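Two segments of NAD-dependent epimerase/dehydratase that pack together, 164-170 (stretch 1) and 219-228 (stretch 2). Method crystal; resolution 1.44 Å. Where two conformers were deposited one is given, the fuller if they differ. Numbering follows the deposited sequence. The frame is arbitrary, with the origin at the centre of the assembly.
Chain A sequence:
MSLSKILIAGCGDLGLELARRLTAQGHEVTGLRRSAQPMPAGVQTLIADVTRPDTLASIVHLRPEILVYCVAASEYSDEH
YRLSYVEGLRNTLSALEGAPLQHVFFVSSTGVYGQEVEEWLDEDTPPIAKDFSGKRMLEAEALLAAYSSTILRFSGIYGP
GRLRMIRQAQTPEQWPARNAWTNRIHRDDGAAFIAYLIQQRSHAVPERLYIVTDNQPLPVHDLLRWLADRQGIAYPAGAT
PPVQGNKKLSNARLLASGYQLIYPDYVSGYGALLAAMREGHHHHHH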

ATOM      1  N   ARG A 164     -10.548  -9.124  -6.557  1.00 17.28           N
ATOM      2  CA  ARG A 164     -10.366 -10.583  -6.501  1.00 17.10           C
ATOM      3  C   ARG A 164     -11.227 -11.285  -5.444  1.00 16.26           C
ATOM      4  O   ARG A 164     -11.761 -12.355  -5.713  1.00 16.87           O
ATOM      5  CB  ARG A 164      -8.923 -11.023  -6.329  1.00 18.49           C
ATOM      6  CG  ARG A 164      -8.764 -12.497  -6.621  1.00 23.69           C
ATOM      7  CD  ARG A 164      -7.326 -12.958  -6.589  1.00 30.94           C
ATOM      8  NE  ARG A 164      -7.270 -14.366  -6.191  1.00 36.78           N
ATOM      9  CZ  ARG A 164      -7.348 -15.400  -7.023  1.00 39.41           C
ATOM     10  NH1 ARG A 164      -7.469 -15.207  -8.330  1.00 41.26           N
ATOM     11  NH2 ARG A 164      -7.277 -16.639  -6.541  1.00 41.23           N
ATOM     12  N   MET A 165     -11.369 -10.734  -4.241  1.00 15.36           N
ATOM     13  CA  MET A 165     -12.131 -11.419  -3.198  0.50 14.91           C
ATOM     14  C   MET A 165     -13.608 -11.506  -3.586  1.00 14.68           C
ATOM     15  O   MET A 165     -14.298 -12.492  -3.282  1.00 14.76           O
ATOM     16  CB  MET A 165     -12.004 -10.708  -1.837  0.50 15.57           C
ATOM     17  CG  MET A 165     -10.686 -10.957  -1.053  0.50 15.25           C
ATOM     18  SD  MET A 165     -10.226 -12.694  -0.726  0.50 17.11           S
ATOM     19  CE  MET A 165      -9.200 -12.918  -2.160  0.50 18.12           C
ATOM     20  N   ILE A 166     -14.102 -10.451  -4.232  1.00 15.03           N
ATOM     21  CA  ILE A 166     -15.506 -10.423  -4.697  1.00 14.82           C
ATOM     22  C   ILE A 166     -15.738 -11.512  -5.733  1.00 15.72           C
ATOM     23  O   ILE A 166     -16.766 -12.221  -5.655  1.00 14.28           O
ATOM     24  CB  ILE A 166     -15.907  -9.036  -5.254  1.00 14.91           C
ATOM     25  CG1 ILE A 166     -16.087  -8.063  -4.097  1.00 17.04           C
ATOM     26  CG2 ILE A 166     -17.212  -9.081  -6.106  1.00 16.73           C
ATOM     27  CD1 ILE A 166     -16.358  -6.635  -4.529  1.00 17.18           C
ATOM     28  N   ARG A 167     -14.796 -11.664  -6.655  1.00 14.83           N
ATOM     29  CA  ARG A 167     -14.941 -12.705  -7.680  1.00 15.15           C
ATOM     30  C   ARG A 167     -14.770 -14.082  -7.055  1.00 15.11           C
ATOM     31  O   ARG A 167     -15.597 -14.967  -7.332  1.00 16.67           O
ATOM     32  CB  ARG A 167     -13.957 -12.486  -8.840  1.00 16.70           C
ATOM     33  CG  ARG A 167     -14.278 -11.210  -9.641  1.00 19.09           C
ATOM     34  CD  ARG A 167     -13.360 -11.087 -10.855  1.00 20.01           C
ATOM     35  NE  ARG A 167     -11.934 -11.185 -10.508  1.00 21.47           N
ATOM     36  CZ  ARG A 167     -11.140 -10.146 -10.261  1.00 21.28           C
ATOM     37  NH1 ARG A 167     -11.588  -8.896 -10.302  1.00 21.62           N
ATOM     38  NH2 ARG A 167      -9.886 -10.359  -9.963  1.00 22.76           N
ATOM     39  N   GLN A 168     -13.767 -14.276  -6.200  1.00 15.59           N
ATOM     40  CA  GLN A 168     -13.537 -15.572  -5.601  1.00 15.94           C
ATOM     41  C   GLN A 168     -14.758 -16.003  -4.757  1.00 15.09           C
ATOM     42  O   GLN A 168     -15.075 -17.192  -4.659  1.00 14.51           O
ATOM     43  CB  GLN A 168     -12.317 -15.569  -4.709  1.00 17.08           C
ATOM     44  CG  GLN A 168     -11.970 -16.992  -4.189  1.00 22.02           C
ATOM     45  CD  GLN A 168     -10.617 -17.156  -3.518  1.00 30.04           C
ATOM     46  OE1 GLN A 168     -10.130 -16.285  -2.780  1.00 30.17           O
ATOM     47  NE2 GLN A 168     -10.031 -18.325  -3.730  1.00 31.68           N
ATOM     48  N   ALA A 169     -15.422 -15.056  -4.123  1.00 14.29           N
ATOM     49  CA  ALA A 169     -16.589 -15.356  -3.298  1.00 14.65           C
ATOM     50  C   ALA A 169     -17.735 -15.947  -4.119  1.00 15.10           C
ATOM     51  O   ALA A 169     -18.616 -16.585  -3.563  1.00 17.04           O
ATOM     52  CB  ALA A 169     -17.053 -14.077  -2.600  1.00 14.42           C
ATOM     53  N   GLN A 170     -17.684 -15.751  -5.435  1.00 15.04           N
ATOM     54  CA  GLN A 170     -18.744 -16.237  -6.334  1.00 16.39           C
ATOM     55  C   GLN A 170     -18.569 -17.705  -6.662  1.00 16.91           C
ATOM     56  O   GLN A 170     -19.477 -18.335  -7.247  1.00 18.06           O
ATOM     57  CB  GLN A 170     -18.744 -15.402  -7.624  1.00 15.72           C
ATOM     58  CG  GLN A 170     -19.244 -13.965  -7.442  1.00 17.89           C
ATOM     59  CD  GLN A 170     -19.145 -13.159  -8.700  1.00 23.09           C
ATOM     60  OE1 GLN A 170     -19.007 -13.727  -9.781  1.00 25.65           O
ATOM     61  NE2 GLN A 170     -19.212 -11.840  -8.579  1.00 20.87           N
TER
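Stretch 2, residues 219-228: PVHDLLRWLA

Stretch 2 is helical from Val-220 through Ala-228 and runs on beyond it, with Pro-219 at the N-cap position just before the first turn. Its backbone is regular, phi near -65° and psi near -40°, and most i to i+4 bonds are 2.8 to 3.0 Å: Leu-224 N lies 2.9 Å from Val-220 O, and Ala-228 N 2.8 Å from Leu-224 O. Stretch 1 starts as a helix at Arg-164. The two axes come within 9.0 Å and their N-to-C directions differ by 71°, a signed crossing of -71°, so the helices cross steeply rather than running side by side. The CA atoms closest across the stretches are those of Ala-169 and Leu-224, 4.8 Å apart, and the contact extends from there back to Met-165.

On stretch 1 a small residue occupies that closest approach. The CA-to-CB bond of Ala-169 points toward stretch 2, and its CB lies 3.4 Å from Leu-227 CB and 3.7 Å from Leu-224 O, so the methyl meets backbone as well as side chain. Next to it, Ala-228 CB approaches Ala-169 O at 3.6 Å.

One turn earlier, Met-165 supplies the reach that alanine lacks. Its CG is 3.8 Å from Leu-223 CD2, its CB 3.7 Å from Leu-227 CD1, and its SD 4.4 Å from both Val-220 CG2 and Leu-224 CD2. Val-220, Leu-223, Leu-224 and Leu-227 recur with the helical repeat, forming one apolar face. Leu-224 leaves its backbone sideways, but chi1 m and chi2 t bring its end nearer, with CD2 3.9 Å from Gln-168 CG. The CA-to-CB bond of Ile-166 points away, yet its CG1 lies 4.2 Å from Leu-227 CD2.

No hydrogen bond joins the stretches. The rule to read here is close apolar fit: on stretch 1, alanine where its backbone is nearest stretch 2, and methionine a turn earlier, where the gap is wider.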

ATOM      1  N   PRO A 219     -10.544 -14.286   9.249  1.00 11.86           N
ATOM      2  CA  PRO A 219     -10.187 -15.479   8.503  1.00 12.14           C
ATOM      3  C   PRO A 219     -10.787 -15.412   7.099  1.00 12.05           C
ATOM      4  O   PRO A 219     -11.917 -14.915   6.932  1.00 11.63           O
ATOM      5  CB  PRO A 219     -10.875 -16.602   9.305  1.00 13.41           C
ATOM      6  CG  PRO A 219     -11.008 -16.064  10.692  1.00 12.54           C
ATOM      7  CD  PRO A 219     -11.346 -14.596  10.437  1.00 12.52           C
ATOM      8  N   VAL A 220     -10.058 -15.926   6.119  1.00 11.84           N
ATOM      9  CA  VAL A 220     -10.446 -15.763   4.713  1.00 12.41           C
ATOM     10  C   VAL A 220     -11.851 -16.358   4.449  1.00 12.55           C
ATOM     11  O   VAL A 220     -12.621 -15.823   3.678  1.00 12.70           O
ATOM     12  CB  VAL A 220      -9.361 -16.307   3.738  1.00 12.23           C
ATOM     13  CG1 VAL A 220      -9.232 -17.850   3.810  1.00 15.01           C
ATOM     14  CG2 VAL A 220      -9.584 -15.828   2.327  1.00 14.03           C
ATOM     15  N   HIS A 221     -12.184 -17.461   5.110  1.00 12.56           N
ATOM     16  CA  HIS A 221     -13.506 -18.034   4.897  1.00 11.79           C
ATOM     17  C   HIS A 221     -14.624 -17.175   5.421  1.00 12.76           C
ATOM     18  O   HIS A 221     -15.703 -17.185   4.862  1.00 13.74           O
ATOM     19  CB  HIS A 221     -13.601 -19.474   5.479  1.00 12.95           C
ATOM     20  CG  HIS A 221     -13.006 -20.509   4.576  1.00 13.39           C
ATOM     21  ND1 HIS A 221     -13.791 -21.369   3.837  1.00 16.05           N
ATOM     22  CD2 HIS A 221     -11.713 -20.802   4.267  1.00 14.57           C
ATOM     23  CE1 HIS A 221     -13.002 -22.149   3.116  1.00 15.56           C
ATOM     24  NE2 HIS A 221     -11.743 -21.832   3.358  1.00 15.33           N
ATOM     25  N   ASP A 222     -14.375 -16.421   6.486  1.00 12.50           N
ATOM     26  CA  ASP A 222     -15.415 -15.518   6.940  1.00 12.83           C
ATOM     27  C   ASP A 222     -15.642 -14.394   5.935  1.00 13.29           C
ATOM     28  O   ASP A 222     -16.779 -13.983   5.702  1.00 12.63           O
ATOM     29  CB  ASP A 222     -15.068 -14.910   8.300  1.00 12.80           C
ATOM     30  CG  ASP A 222     -15.185 -15.903   9.451  1.00 15.38           C
ATOM     31  OD1 ASP A 222     -15.696 -17.026   9.257  1.00 17.26           O
ATOM     32  OD2 ASP A 222     -14.737 -15.513  10.538  1.00 17.27           O
ATOM     33  N   LEU A 223     -14.579 -13.893   5.326  1.00 11.97           N
ATOM     34  CA  LEU A 223     -14.719 -12.844   4.328  1.00 12.94           C
ATOM     35  C   LEU A 223     -15.426 -13.392   3.088  1.00 12.28           C
ATOM     36  O   LEU A 223     -16.345 -12.759   2.585  1.00 13.46           O
ATOM     37  CB  LEU A 223     -13.328 -12.306   3.961  1.00 12.90           C
ATOM     38  CG  LEU A 223     -13.348 -11.255   2.862  1.00 12.38           C
ATOM     39  CD1 LEU A 223     -14.206 -10.016   3.226  1.00 14.49           C
ATOM     40  CD2 LEU A 223     -11.951 -10.796   2.522  1.00 14.96           C
ATOM     41  N   LEU A 224     -15.015 -14.572   2.640  1.00 13.11           N
ATOM     42  CA  LEU A 224     -15.616 -15.181   1.445  1.00 12.54           C
ATOM     43  C   LEU A 224     -17.093 -15.470   1.668  1.00 13.02           C
ATOM     44  O   LEU A 224     -17.876 -15.175   0.787  1.00 12.89           O
ATOM     45  CB  LEU A 224     -14.841 -16.423   1.037  1.00 14.14           C
ATOM     46  CG  LEU A 224     -13.466 -16.180   0.465  1.00 13.14           C
ATOM     47  CD1 LEU A 224     -12.679 -17.504   0.490  1.00 15.96           C
ATOM     48  CD2 LEU A 224     -13.552 -15.572  -0.953  1.00 15.42           C
ATOM     49  N   ARG A 225     -17.465 -15.975   2.848  1.00 13.09           N
ATOM     50  CA  ARG A 225     -18.885 -16.228   3.103  1.00 12.47           C
ATOM     51  C   ARG A 225     -19.677 -14.939   3.179  1.00 13.05           C
ATOM     52  O   ARG A 225     -20.793 -14.903   2.696  1.00 13.98           O
ATOM     53  CB  ARG A 225     -19.057 -17.035   4.379  1.00 12.97           C
ATOM     54  CG  ARG A 225     -18.679 -18.493   4.216  1.00 14.42           C
ATOM     55  CD  ARG A 225     -18.854 -19.186   5.520  1.00 16.40           C
ATOM     56  NE  ARG A 225     -18.679 -20.616   5.369  1.00 20.34           N
ATOM     57  CZ  ARG A 225     -19.287 -21.495   6.159  1.00 22.32           C
ATOM     58  NH1 ARG A 225     -20.140 -21.080   7.101  1.00 22.94           N
ATOM     59  NH2 ARG A 225     -19.048 -22.786   5.972  1.00 23.41           N
ATOM     60  N   TRP A 226     -19.107 -13.885   3.786  1.00 13.26           N
ATOM     61  CA  TRP A 226     -19.825 -12.601   3.899  1.00 13.68           C
ATOM     62  C   TRP A 226     -20.054 -12.065   2.473  1.00 14.71           C
ATOM     63  O   TRP A 226     -21.159 -11.579   2.117  1.00 14.44           O
ATOM     64  CB  TRP A 226     -18.935 -11.641   4.743  1.00 14.16           C
ATOM     65  CG  TRP A 226     -19.620 -10.307   5.069  1.00 14.87           C
ATOM     66  CD1 TRP A 226     -20.322 -10.016   6.209  1.00 19.78           C
ATOM     67  CD2 TRP A 226     -19.631  -9.125   4.276  1.00 15.08           C
ATOM     68  NE1 TRP A 226     -20.775  -8.730   6.164  1.00 18.39           N
ATOM     69  CE2 TRP A 226     -20.364  -8.153   4.993  1.00 17.10           C
ATOM     70  CE3 TRP A 226     -19.073  -8.775   3.045  1.00 16.05           C
ATOM     71  CZ2 TRP A 226     -20.571  -6.852   4.503  1.00 19.15           C
ATOM     72  CZ3 TRP A 226     -19.266  -7.478   2.554  1.00 17.18           C
ATOM     73  CH2 TRP A 226     -20.034  -6.536   3.285  1.00 17.64           C
ATOM     74  N   LEU A 227     -19.014 -12.130   1.642  1.00 13.27           N
ATOM     75  CA  LEU A 227     -19.119 -11.676   0.270  1.00 14.33           C
ATOM     76  C   LEU A 227     -20.086 -12.530  -0.574  1.00 14.40           C
ATOM     77  O   LEU A 227     -20.803 -12.013  -1.443  1.00 14.97           O
ATOM     78  CB  LEU A 227     -17.746 -11.652  -0.367  1.00 13.63           C
ATOM     79  CG  LEU A 227     -16.838 -10.504   0.111  1.00 14.31           C
ATOM     80  CD1 LEU A 227     -15.442 -10.679  -0.395  1.00 14.45           C
ATOM     81  CD2 LEU A 227     -17.421  -9.118  -0.274  1.00 16.26           C
ATOM     82  N   ALA A 228     -20.096 -13.826  -0.288  1.00 14.47           N
ATOM     83  CA  ALA A 228     -20.990 -14.747  -0.989  1.00 14.51           C
ATOM     84  C   ALA A 228     -22.431 -14.422  -0.581  1.00 14.51           C
ATOM     85  O   ALA A 228     -23.301 -14.335  -1.461  1.00 14.98           O
ATOM     86  CB  ALA A 228     -20.635 -16.181  -0.639  1.00 14.60           C
TER